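Galactose-1-phosphate uridylyltransferase (Pyrobaculum aerophilum str. IM2, PDB 6K9Z) probably transfers uridylyl groups between UDP-glucose and galactose 1-phosphate in sugar metabolism, and binds zinc, iron and UDP. Local coordinates at residues P53-P59 against P72-S77; Y207-S213 against T260-H266; A236-V240 against A303-A307. The protein carries 1 engineered substitution. All coordinates share one frame; numbering follows the deposited sequence.

Contact 1. Residues P53-P59 against P72-S77; sequences PVVTENP and PARGSS
Two backbone hydrogen bonds join T56 to A73 and G75, on and just after the turn centred on A73. T56 N donates to A73 O at 2.9 Å, nearly straight at hydrogen (165°), while G75 N reaches T56 O at 3.0 Å. T56 O also receives a CA-H...O contact from R74 CA, and A73 O a more bent one from V55 CA, so each oxygen takes one N-H donor and one CA-H contact. Further along, two waters bridge the segments: one molecule donates to V55 O and accepts from S77 N, another accepts from both V54 N and S77 OG. V54 O, beside the A73 methyl, is buried without a polar partner.

The R74 chain turns at chi2 (51°) and lays one guanidinium face against E57 O. That carbonyl lies 3.0 Å from R74 NE, but the angle is too poor for a hydrogen bond. The salt bridge from R74 NH2 to E57 OE2 is long and weak at 3.4 Å, with carboxylate and guanidinium planes 64° apart. Among apolar groups, V55 CG1 packs 4.2 Å from A73 CB, and P59 CG lies 3.9 Å from P72 CB.

S77 also pairs through its backbone with N50, a UDP-binding residue. A73 centres an inverse gamma turn, and T56 with R74 forms an isolated beta bridge, a single-pair link between a loop and the lead-in to strand 76-81 beside the UDP pocket.

Contact 2. Residues Y207-S213 against T260-H266; sequences YPKRHRS and TQYYHLH. With ZN (zinc ion), chain D; FE (Fe (III) ion), chain E.
H211 and H264 both swing CG anti to the backbone N (chi1 -178° in H211), and these rotations direct the rings toward one zinc ion, which both bind through ND1, at 2.1 Å from H211 ND1 and 2.3 Å from H264 ND1. In H266 the backbone sets CB over the centre of the Y207 ring, 3.3 Å from the centroid, and CG, between backbone N and carbonyl carbon (chi1 47°), lays the imidazole alongside the tyrosine. The two rings are nearly parallel but slid apart, leaving Y207 OH above the face of the imidazole. An edge of Y207, at CD2, meets the face of H264 in a T-shaped pair; H211 CA makes a CH-pi contact over the opposite face.

Each zinc-binding imidazole is also held through its far nitrogen. H211 NE2 donates to T260 O at 2.9 Å, in the ring plane, on a carbonyl lone pair and essentially straight (179°). H264 NE2 bonds P208 O at 2.8 Å, more bent. With the zinc bond at ND1, these bonds at NE2 restrict ring rotation and would be expected to make the imidazoles richer in electron density toward the metal. With C170 and C173, the two histidines complete a Cys2His2 zinc site of the C-terminal HIT-related half. H266 NE2 binds the iron (III) ion, whose other protein ligands are E156, H252 and E268, while H266 ND1 donates to H264 O, linking the two metal sites through one residue's backbone.

The backbones are tied by L265 N to R212 O, and by T260 N to S213 OG at 2.8 Å. P208 CD packs on L265 CD1 and lies 3.1 Å from L265 O, a buried carbonyl without a polar partner. Y207 OH turns to H172 and Y263 OH to the iron ligand E156.

Contact 3. Residues A236-V240 against A303-A307; sequences ALKQV and ARIKA
One face of the R304 guanidinium carries the CG2 methyl of V240, which stands 3.8 Å above the plane and offset toward its rim. NH1 is hydrogen-bonded to H202 NE2, so the polar end is fixed by a strand residue while its flat side rests on a methyl. NH2 lies 3.7 Å from V240 O, and no hydrogen bond crosses between the two segments. The chain reaches this place through a bend at chi3 (66°), which folds the guanidinium back over the end of segment 236-240.

V240 CG2 also approaches the other helix's backbone, 3.7 Å from R304 O, and thereby wedges between the guanidinium and the helix that carries it. CG2 stands anti to the V240 backbone N, which turns this methyl toward R304. I305 supplies the remaining apolar surface: its CD1 meets L237 CD2 at 4.2 Å, its CG2 meets A236 CB at the same separation, and its CG1 lies 4.5 Å from V240 CG2. Replacing R304 by an alanine would probably leave H202 without this donor and strip the cover from the V240 methyl, opening a gap there.

The short helical axes approach to 9.2 Å and cross at 106°, so this is a steep packing in which only a small patch, 233 Å² in all, is buried. Behind it, H202 on strand 202-208 touches L237, V240 and I305, and V204 adds a second contact to I305. Helices 220-240 and 298-309 thus meet against one strand of the large antiparallel sheet, and A236 and V240 extend the helix-helix contact to L309 and A308.

In the fold
Contact 1 belongs to the N-terminal half of the protein; contacts 2 and 3 belong to the C-terminal one. Contact 1 closes before the others open, whereas the segments of contacts 2 and 3 alternate along the chain, strand 202-208 and helix 220-240 being consecutive elements. Contacts 1 and 2 both reach the nine-stranded antiparallel sheet, through strand 76-81 near one end and strands 202-208 and 266-271 in the other half; their centres are 28 Å apart. Contact 3, with its centre 26 Å from that of contact 2 and 39 Å from that of contact 1, packs helices beside strand 202-208. The UDP-side loop, the metal sites and the helical packing are therefore separate regions connected through one sheet.

Contact 1. Residues P53-P59 against P72-S77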
loop_
_atom_site.group_PDB
_atom_site.type_symbol
_atom_site.label_atom_id
_atom_site.label_comp_id
_atom_site.label_asym_id
_atom_site.label_seq_id
_atom_site.Cartn_x
_atom_site.Cartn_y
_atom_site.Cartn_z
ATOM N N PRO A 53 16.772 -14.187 0.214
ATOM C CA PRO A 53 15.676 -14.451 1.134
ATOM C C PRO A 53 15.485 -13.377 2.203
ATOM O O PRO A 53 16.459 -12.922 2.795
ATOM C CB PRO A 53 16.072 -15.773 1.779
ATOM C CG PRO A 53 17.569 -15.796 1.730
ATOM C CD PRO A 53 17.954 -15.011 0.490
ATOM N N VAL A 54 14.245 -12.892 2.313
ATOM C CA VAL A 54 13.827 -11.883 3.331
ATOM C C VAL A 54 13.864 -12.544 4.713
ATOM O O VAL A 54 14.064 -11.833 5.710
ATOM C CB VAL A 54 12.461 -11.255 3.003
ATOM C CG1 VAL A 54 12.563 -10.311 1.817
ATOM C CG2 VAL A 54 11.392 -12.307 2.768
ATOM N N VAL A 55 13.584 -13.849 4.748
ATOM C CA VAL A 55 13.621 -14.664 5.997
ATOM C C VAL A 55 14.427 -15.939 5.713
ATOM O O VAL A 55 14.401 -16.410 4.564
ATOM C CB VAL A 55 12.203 -14.990 6.503
ATOM C CG1 VAL A 55 11.574 -13.811 7.228
ATOM C CG2 VAL A 55 11.303 -15.468 5.377
ATOM N N THR A 56 15.130 -16.458 6.723
ATOM C CA THR A 56 15.941 -17.693 6.565
ATOM C C THR A 56 15.828 -18.571 7.816
ATOM O O THR A 56 15.400 -18.071 8.867
ATOM C CB THR A 56 17.423 -17.412 6.275
ATOM O OG1 THR A 56 17.810 -16.162 6.842
ATOM C CG2 THR A 56 17.753 -17.440 4.801
ATOM N N GLU A 57 16.192 -19.843 7.667
ATOM C CA GLU A 57 16.165 -20.832 8.773
ATOM C C GLU A 57 17.142 -20.395 9.870
ATOM O O GLU A 57 16.874 -20.700 11.041
ATOM C CB GLU A 57 16.517 -22.224 8.248
ATOM C CG GLU A 57 16.477 -23.295 9.318
ATOM C CD GLU A 57 15.090 -23.822 9.634
ATOM O OE1 GLU A 57 14.118 -23.296 9.059
ATOM O OE2 GLU A 57 14.985 -24.749 10.460
ATOM N N ASN A 58 18.253 -19.756 9.497
ATOM C CA ASN A 58 19.273 -19.380 10.511
ATOM C C ASN A 58 19.580 -17.879 10.434
ATOM O O ASN A 58 20.684 -17.520 9.987
ATOM C CB ASN A 58 20.547 -20.199 10.298
ATOM C CG ASN A 58 21.668 -19.801 11.228
ATOM O OD1 ASN A 58 21.437 -19.550 12.404
ATOM N ND2 ASN A 58 22.882 -19.743 10.708
ATOM N N PRO A 59 18.631 -17.046 10.867
ATOM C CA PRO A 59 18.812 -15.593 10.855
ATOM C C PRO A 59 19.787 -15.139 11.951
ATOM O O PRO A 59 19.837 -15.769 12.985
ATOM C CB PRO A 59 17.412 -15.076 11.190
ATOM C CG PRO A 59 16.937 -16.055 12.220
ATOM C CD PRO A 59 17.516 -17.378 11.765
ATOM N N PRO A 72 13.866 -11.927 15.174
ATOM C CA PRO A 72 14.687 -12.652 14.212
ATOM C C PRO A 72 13.891 -12.921 12.926
ATOM O O PRO A 72 12.729 -13.241 13.001
ATOM C CB PRO A 72 15.040 -13.965 14.925
ATOM C CG PRO A 72 15.027 -13.585 16.379
ATOM C CD PRO A 72 13.881 -12.600 16.476
ATOM N N ALA A 73 14.562 -12.749 11.790
ATOM C CA ALA A 73 14.012 -12.983 10.430
ATOM C C ALA A 73 14.021 -14.481 10.158
ATOM O O ALA A 73 14.623 -14.969 9.176
ATOM C CB ALA A 73 14.796 -12.214 9.424
ATOM N N ARG A 74 13.300 -15.209 11.001
ATOM C CA ARG A 74 13.260 -16.686 10.989
ATOM C C ARG A 74 12.095 -17.164 10.113
ATOM O O ARG A 74 10.937 -16.805 10.410
ATOM C CB ARG A 74 13.095 -17.204 12.423
ATOM C CG ARG A 74 12.993 -18.710 12.564
ATOM C CD ARG A 74 14.098 -19.452 11.863
ATOM N NE ARG A 74 14.001 -20.907 12.027
ATOM C CZ ARG A 74 14.384 -21.561 13.104
ATOM N NH1 ARG A 74 14.902 -20.900 14.122
ATOM N NH2 ARG A 74 14.247 -22.868 13.175
ATOM N N GLY A 75 12.400 -17.983 9.115
ATOM C CA GLY A 75 11.410 -18.443 8.134
ATOM C C GLY A 75 12.037 -18.924 6.853
ATOM O O GLY A 75 13.196 -19.389 6.878
ATOM N N SER A 76 11.233 -18.964 5.797
ATOM C CA SER A 76 11.649 -19.427 4.456
ATOM C C SER A 76 11.043 -18.466 3.458
ATOM O O SER A 76 9.867 -18.048 3.638
ATOM C CB SER A 76 11.211 -20.827 4.118
ATOM O OG SER A 76 11.561 -21.709 5.135
ATOM N N SER A 77 11.808 -18.162 2.432
ATOM C CA SER A 77 11.334 -17.399 1.253
ATOM C C SER A 77 11.551 -18.300 0.039
ATOM O O SER A 77 12.693 -18.748 -0.160
ATOM C CB SER A 77 12.035 -16.121 1.134
ATOM O OG SER A 77 11.657 -15.512 -0.077
HETATM O O HOH W 1 12.862 -13.160 -0.459
HETATM O O HOH W 2 14.574 -18.761 2.938
#

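Contact 2. Residues Y207-S213 against T260-H266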
loop_
_atom_site.group_PDB
_atom_site.type_symbol
_atom_site.label_atom_id
_atom_site.label_comp_id
_atom_site.label_asym_id
_atom_site.label_seq_id
_atom_site.Cartn_x
_atom_site.Cartn_y
_atom_site.Cartn_z
ATOM N N TYR A 207 -13.597 -16.903 -3.188
ATOM C CA TYR A 207 -13.877 -17.576 -1.898
ATOM C C TYR A 207 -14.423 -18.965 -2.117
ATOM O O TYR A 207 -15.194 -19.203 -3.054
ATOM C CB TYR A 207 -14.954 -16.870 -1.088
ATOM C CG TYR A 207 -14.500 -15.721 -0.225
ATOM C CD1 TYR A 207 -14.372 -14.430 -0.731
ATOM C CD2 TYR A 207 -14.330 -15.900 1.131
ATOM C CE1 TYR A 207 -14.026 -13.371 0.098
ATOM C CE2 TYR A 207 -13.982 -14.866 1.963
ATOM C CZ TYR A 207 -13.849 -13.588 1.459
ATOM O OH TYR A 207 -13.510 -12.588 2.331
ATOM N N PRO A 208 -14.070 -19.908 -1.232
ATOM C CA PRO A 208 -14.721 -21.215 -1.264
ATOM C C PRO A 208 -16.133 -21.070 -0.681
ATOM O O PRO A 208 -16.375 -20.286 0.263
ATOM C CB PRO A 208 -13.793 -22.073 -0.392
ATOM C CG PRO A 208 -13.263 -21.095 0.650
ATOM C CD PRO A 208 -13.174 -19.757 -0.080
ATOM N N LYS A 209 -17.069 -21.823 -1.273
ATOM C CA LYS A 209 -18.476 -21.790 -0.834
ATOM C C LYS A 209 -18.583 -22.494 0.528
ATOM O O LYS A 209 -19.471 -22.132 1.281
ATOM C CB LYS A 209 -19.346 -22.451 -1.901
ATOM C CG LYS A 209 -19.579 -21.557 -3.112
ATOM C CD LYS A 209 -20.246 -22.275 -4.282
ATOM C CE LYS A 209 -20.742 -21.306 -5.334
ATOM N NZ LYS A 209 -21.643 -21.970 -6.313
ATOM N N ARG A 210 -17.781 -23.525 0.760
ATOM C CA ARG A 210 -17.676 -24.171 2.083
ATOM C C ARG A 210 -16.722 -23.346 2.935
ATOM O O ARG A 210 -15.764 -22.819 2.379
ATOM C CB ARG A 210 -17.280 -25.645 1.955
ATOM C CG ARG A 210 -18.474 -26.529 1.622
ATOM C CD ARG A 210 -18.048 -27.985 1.625
ATOM N NE ARG A 210 -17.398 -28.165 0.332
ATOM C CZ ARG A 210 -17.051 -29.326 -0.216
ATOM N NH1 ARG A 210 -16.494 -29.328 -1.418
ATOM N NH2 ARG A 210 -17.257 -30.462 0.439
ATOM N N HIS A 211 -17.031 -23.206 4.215
ATOM C CA HIS A 211 -16.110 -22.500 5.151
ATOM C C HIS A 211 -14.822 -23.309 5.228
ATOM O O HIS A 211 -14.832 -24.446 5.760
ATOM C CB HIS A 211 -16.725 -22.304 6.538
ATOM C CG HIS A 211 -15.823 -21.545 7.463
ATOM N ND1 HIS A 211 -15.879 -20.144 7.599
ATOM C CD2 HIS A 211 -14.820 -21.988 8.268
ATOM C CE1 HIS A 211 -14.966 -19.800 8.528
ATOM N NE2 HIS A 211 -14.302 -20.905 8.934
ATOM N N ARG A 212 -13.740 -22.751 4.689
ATOM C CA ARG A 212 -12.375 -23.286 4.841
ATOM C C ARG A 212 -11.503 -22.119 5.280
ATOM O O ARG A 212 -11.719 -21.017 4.729
ATOM C CB ARG A 212 -11.873 -23.774 3.497
ATOM C CG ARG A 212 -12.781 -24.802 2.819
ATOM C CD ARG A 212 -12.803 -26.085 3.527
ATOM N NE ARG A 212 -13.413 -27.145 2.703
ATOM C CZ ARG A 212 -13.820 -28.300 3.192
ATOM N NH1 ARG A 212 -13.757 -28.513 4.492
ATOM N NH2 ARG A 212 -14.341 -29.227 2.411
ATOM N N SER A 213 -10.561 -22.350 6.182
ATOM C CA SER A 213 -9.642 -21.268 6.620
ATOM C C SER A 213 -8.178 -21.528 6.267
ATOM O O SER A 213 -7.390 -20.533 6.328
ATOM C CB SER A 213 -9.807 -21.012 8.108
ATOM O OG SER A 213 -9.701 -22.203 8.844
ATOM N N THR A 260 -9.678 -22.029 11.687
ATOM C CA THR A 260 -10.462 -21.029 12.453
ATOM C C THR A 260 -11.930 -21.045 12.025
ATOM O O THR A 260 -12.175 -20.945 10.862
ATOM C CB THR A 260 -9.971 -19.607 12.219
ATOM O OG1 THR A 260 -9.962 -19.315 10.822
ATOM C CG2 THR A 260 -8.563 -19.441 12.735
ATOM N N GLN A 261 -12.844 -21.006 12.995
ATOM C CA GLN A 261 -14.303 -20.908 12.740
ATOM C C GLN A 261 -14.652 -19.506 12.217
ATOM O O GLN A 261 -15.668 -19.399 11.533
ATOM C CB GLN A 261 -15.070 -21.207 14.028
ATOM C CG GLN A 261 -15.177 -22.691 14.329
ATOM C CD GLN A 261 -15.902 -22.909 15.649
ATOM O OE1 GLN A 261 -15.698 -22.180 16.630
ATOM N NE2 GLN A 261 -16.798 -23.881 15.671
ATOM N N TYR A 262 -13.856 -18.479 12.526
ATOM C CA TYR A 262 -14.255 -17.048 12.394
ATOM C C TYR A 262 -13.594 -16.410 11.174
ATOM O O TYR A 262 -14.013 -15.285 10.767
ATOM C CB TYR A 262 -13.874 -16.229 13.627
ATOM C CG TYR A 262 -12.430 -16.337 14.047
ATOM C CD1 TYR A 262 -12.034 -17.326 14.942
ATOM C CD2 TYR A 262 -11.466 -15.464 13.550
ATOM C CE1 TYR A 262 -10.719 -17.454 15.339
ATOM C CE2 TYR A 262 -10.138 -15.605 13.923
ATOM C CZ TYR A 262 -9.777 -16.589 14.819
ATOM O OH TYR A 262 -8.485 -16.736 15.211
ATOM N N TYR A 263 -12.599 -17.092 10.623
ATOM C CA TYR A 263 -11.925 -16.599 9.403
ATOM C C TYR A 263 -12.040 -17.627 8.293
ATOM O O TYR A 263 -12.216 -18.818 8.528
ATOM C CB TYR A 263 -10.483 -16.219 9.693
ATOM C CG TYR A 263 -9.836 -15.344 8.632
ATOM C CD1 TYR A 263 -10.236 -14.035 8.455
ATOM C CD2 TYR A 263 -8.739 -15.778 7.897
ATOM C CE1 TYR A 263 -9.589 -13.177 7.573
ATOM C CE2 TYR A 263 -8.110 -14.945 6.967
ATOM C CZ TYR A 263 -8.534 -13.644 6.817
ATOM O OH TYR A 263 -7.855 -12.820 5.943
ATOM N N HIS A 264 -12.160 -17.082 7.080
ATOM C CA HIS A 264 -12.435 -17.822 5.822
ATOM C C HIS A 264 -11.381 -17.438 4.778
ATOM O O HIS A 264 -11.250 -16.235 4.500
ATOM C CB HIS A 264 -13.851 -17.415 5.394
ATOM C CG HIS A 264 -14.540 -18.276 4.393
ATOM N ND1 HIS A 264 -15.877 -18.584 4.505
ATOM C CD2 HIS A 264 -14.122 -18.826 3.237
ATOM C CE1 HIS A 264 -16.247 -19.313 3.478
ATOM N NE2 HIS A 264 -15.190 -19.475 2.686
ATOM N N LEU A 265 -10.769 -18.502 4.146
ATOM C CA LEU A 265 -9.641 -18.130 3.281
ATOM C C LEU A 265 -10.194 -17.514 2.011
ATOM O O LEU A 265 -11.376 -17.823 1.590
ATOM C CB LEU A 265 -8.755 -19.329 2.956
ATOM C CG LEU A 265 -9.370 -20.490 2.194
ATOM C CD1 LEU A 265 -9.479 -20.277 0.697
ATOM C CD2 LEU A 265 -8.519 -21.756 2.426
ATOM N N HIS A 266 -9.472 -16.740 1.286
ATOM C CA HIS A 266 -9.913 -16.148 -0.007
ATOM C C HIS A 266 -8.661 -15.686 -0.747
ATOM O O HIS A 266 -7.675 -15.276 -0.046
ATOM C CB HIS A 266 -10.917 -15.006 0.210
ATOM C CG HIS A 266 -10.504 -14.026 1.275
ATOM N ND1 HIS A 266 -10.617 -14.303 2.648
ATOM C CD2 HIS A 266 -10.019 -12.774 1.190
ATOM C CE1 HIS A 266 -10.192 -13.250 3.337
ATOM N NE2 HIS A 266 -9.879 -12.283 2.491
HETATM ZN ZN ZN D . -16.925 -18.663 6.585
HETATM FE FE FE E . -8.893 -10.312 2.729
HETATM O O HOH W 3 -10.887 -9.317 2.900
#

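Contact 3. Residues A236-V240 against A303-A307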
loop_
_atom_site.group_PDB
_atom_site.type_symbol
_atom_site.label_atom_id
_atom_site.label_comp_id
_atom_site.label_asym_id
_atom_site.label_seq_id
_atom_site.Cartn_x
_atom_site.Cartn_y
_atom_site.Cartn_z
ATOM N N ALA A 236 -10.268 -13.309 -17.762
ATOM C CA ALA A 236 -11.159 -12.147 -17.930
ATOM C C ALA A 236 -10.353 -10.849 -17.761
ATOM O O ALA A 236 -10.549 -9.922 -18.546
ATOM C CB ALA A 236 -12.271 -12.201 -16.941
ATOM N N LEU A 237 -9.446 -10.802 -16.794
ATOM C CA LEU A 237 -8.670 -9.568 -16.505
ATOM C C LEU A 237 -7.770 -9.311 -17.698
ATOM O O LEU A 237 -7.597 -8.126 -18.012
ATOM C CB LEU A 237 -7.868 -9.679 -15.201
ATOM C CG LEU A 237 -8.748 -9.674 -13.960
ATOM C CD1 LEU A 237 -7.924 -9.714 -12.678
ATOM C CD2 LEU A 237 -9.640 -8.452 -13.936
ATOM N N LYS A 238 -7.271 -10.372 -18.340
ATOM C CA LYS A 238 -6.279 -10.278 -19.433
ATOM C C LYS A 238 -6.906 -9.524 -20.594
ATOM O O LYS A 238 -6.152 -8.890 -21.363
ATOM C CB LYS A 238 -5.809 -11.668 -19.848
ATOM C CG LYS A 238 -4.373 -11.775 -20.307
ATOM C CD LYS A 238 -3.966 -13.203 -20.614
ATOM C CE LYS A 238 -2.554 -13.312 -21.143
ATOM N NZ LYS A 238 -2.465 -14.215 -22.306
ATOM N N GLN A 239 -8.232 -9.609 -20.771
ATOM C CA GLN A 239 -8.871 -8.922 -21.931
ATOM C C GLN A 239 -9.865 -7.815 -21.545
ATOM O O GLN A 239 -10.211 -7.031 -22.446
ATOM C CB GLN A 239 -9.616 -9.912 -22.831
ATOM C CG GLN A 239 -9.382 -11.378 -22.506
ATOM C CD GLN A 239 -10.461 -12.247 -23.105
ATOM O OE1 GLN A 239 -10.883 -12.054 -24.243
ATOM N NE2 GLN A 239 -10.925 -13.213 -22.331
ATOM N N VAL A 240 -10.306 -7.722 -20.288
ATOM C CA VAL A 240 -11.346 -6.704 -19.964
ATOM C C VAL A 240 -10.871 -5.335 -20.448
ATOM O O VAL A 240 -11.705 -4.560 -20.836
ATOM C CB VAL A 240 -11.724 -6.699 -18.469
ATOM C CG1 VAL A 240 -10.550 -6.306 -17.588
ATOM C CG2 VAL A 240 -12.922 -5.795 -18.211
ATOM N N ALA A 303 -19.737 -5.793 -13.714
ATOM C CA ALA A 303 -20.518 -6.054 -14.951
ATOM C C ALA A 303 -19.536 -6.193 -16.122
ATOM O O ALA A 303 -19.712 -7.092 -17.002
ATOM C CB ALA A 303 -21.525 -4.943 -15.201
ATOM N N ARG A 304 -18.538 -5.306 -16.170
ATOM C CA ARG A 304 -17.540 -5.295 -17.282
ATOM C C ARG A 304 -16.651 -6.538 -17.237
ATOM O O ARG A 304 -16.399 -7.184 -18.289
ATOM C CB ARG A 304 -16.645 -4.059 -17.224
ATOM C CG ARG A 304 -17.346 -2.802 -17.683
ATOM C CD ARG A 304 -16.401 -1.632 -17.479
ATOM N NE ARG A 304 -15.177 -1.618 -18.317
ATOM C CZ ARG A 304 -13.902 -1.854 -17.900
ATOM N NH1 ARG A 304 -13.632 -2.166 -16.630
ATOM N NH2 ARG A 304 -12.906 -1.769 -18.792
ATOM N N ILE A 305 -16.198 -6.912 -16.041
ATOM C CA ILE A 305 -15.364 -8.141 -15.875
ATOM C C ILE A 305 -16.207 -9.335 -16.312
ATOM O O ILE A 305 -15.704 -10.173 -17.067
ATOM C CB ILE A 305 -14.850 -8.287 -14.431
ATOM C CG1 ILE A 305 -13.893 -7.149 -14.082
ATOM C CG2 ILE A 305 -14.222 -9.650 -14.191
ATOM C CD1 ILE A 305 -13.427 -7.182 -12.679
ATOM N N LYS A 306 -17.432 -9.409 -15.820
ATOM C CA LYS A 306 -18.315 -10.568 -16.116
ATOM C C LYS A 306 -18.523 -10.677 -17.626
ATOM O O LYS A 306 -18.462 -11.845 -18.156
ATOM C CB LYS A 306 -19.620 -10.501 -15.330
ATOM C CG LYS A 306 -20.503 -11.751 -15.436
ATOM C CD LYS A 306 -21.789 -11.469 -14.732
ATOM C CE LYS A 306 -22.324 -12.655 -13.993
ATOM N NZ LYS A 306 -22.960 -13.559 -14.969
ATOM N N ALA A 307 -18.750 -9.570 -18.328
ATOM C CA ALA A 307 -19.000 -9.586 -19.790
ATOM C C ALA A 307 -17.741 -10.151 -20.458
ATOM O O ALA A 307 -17.872 -11.027 -21.378
ATOM C CB ALA A 307 -19.366 -8.206 -20.306
#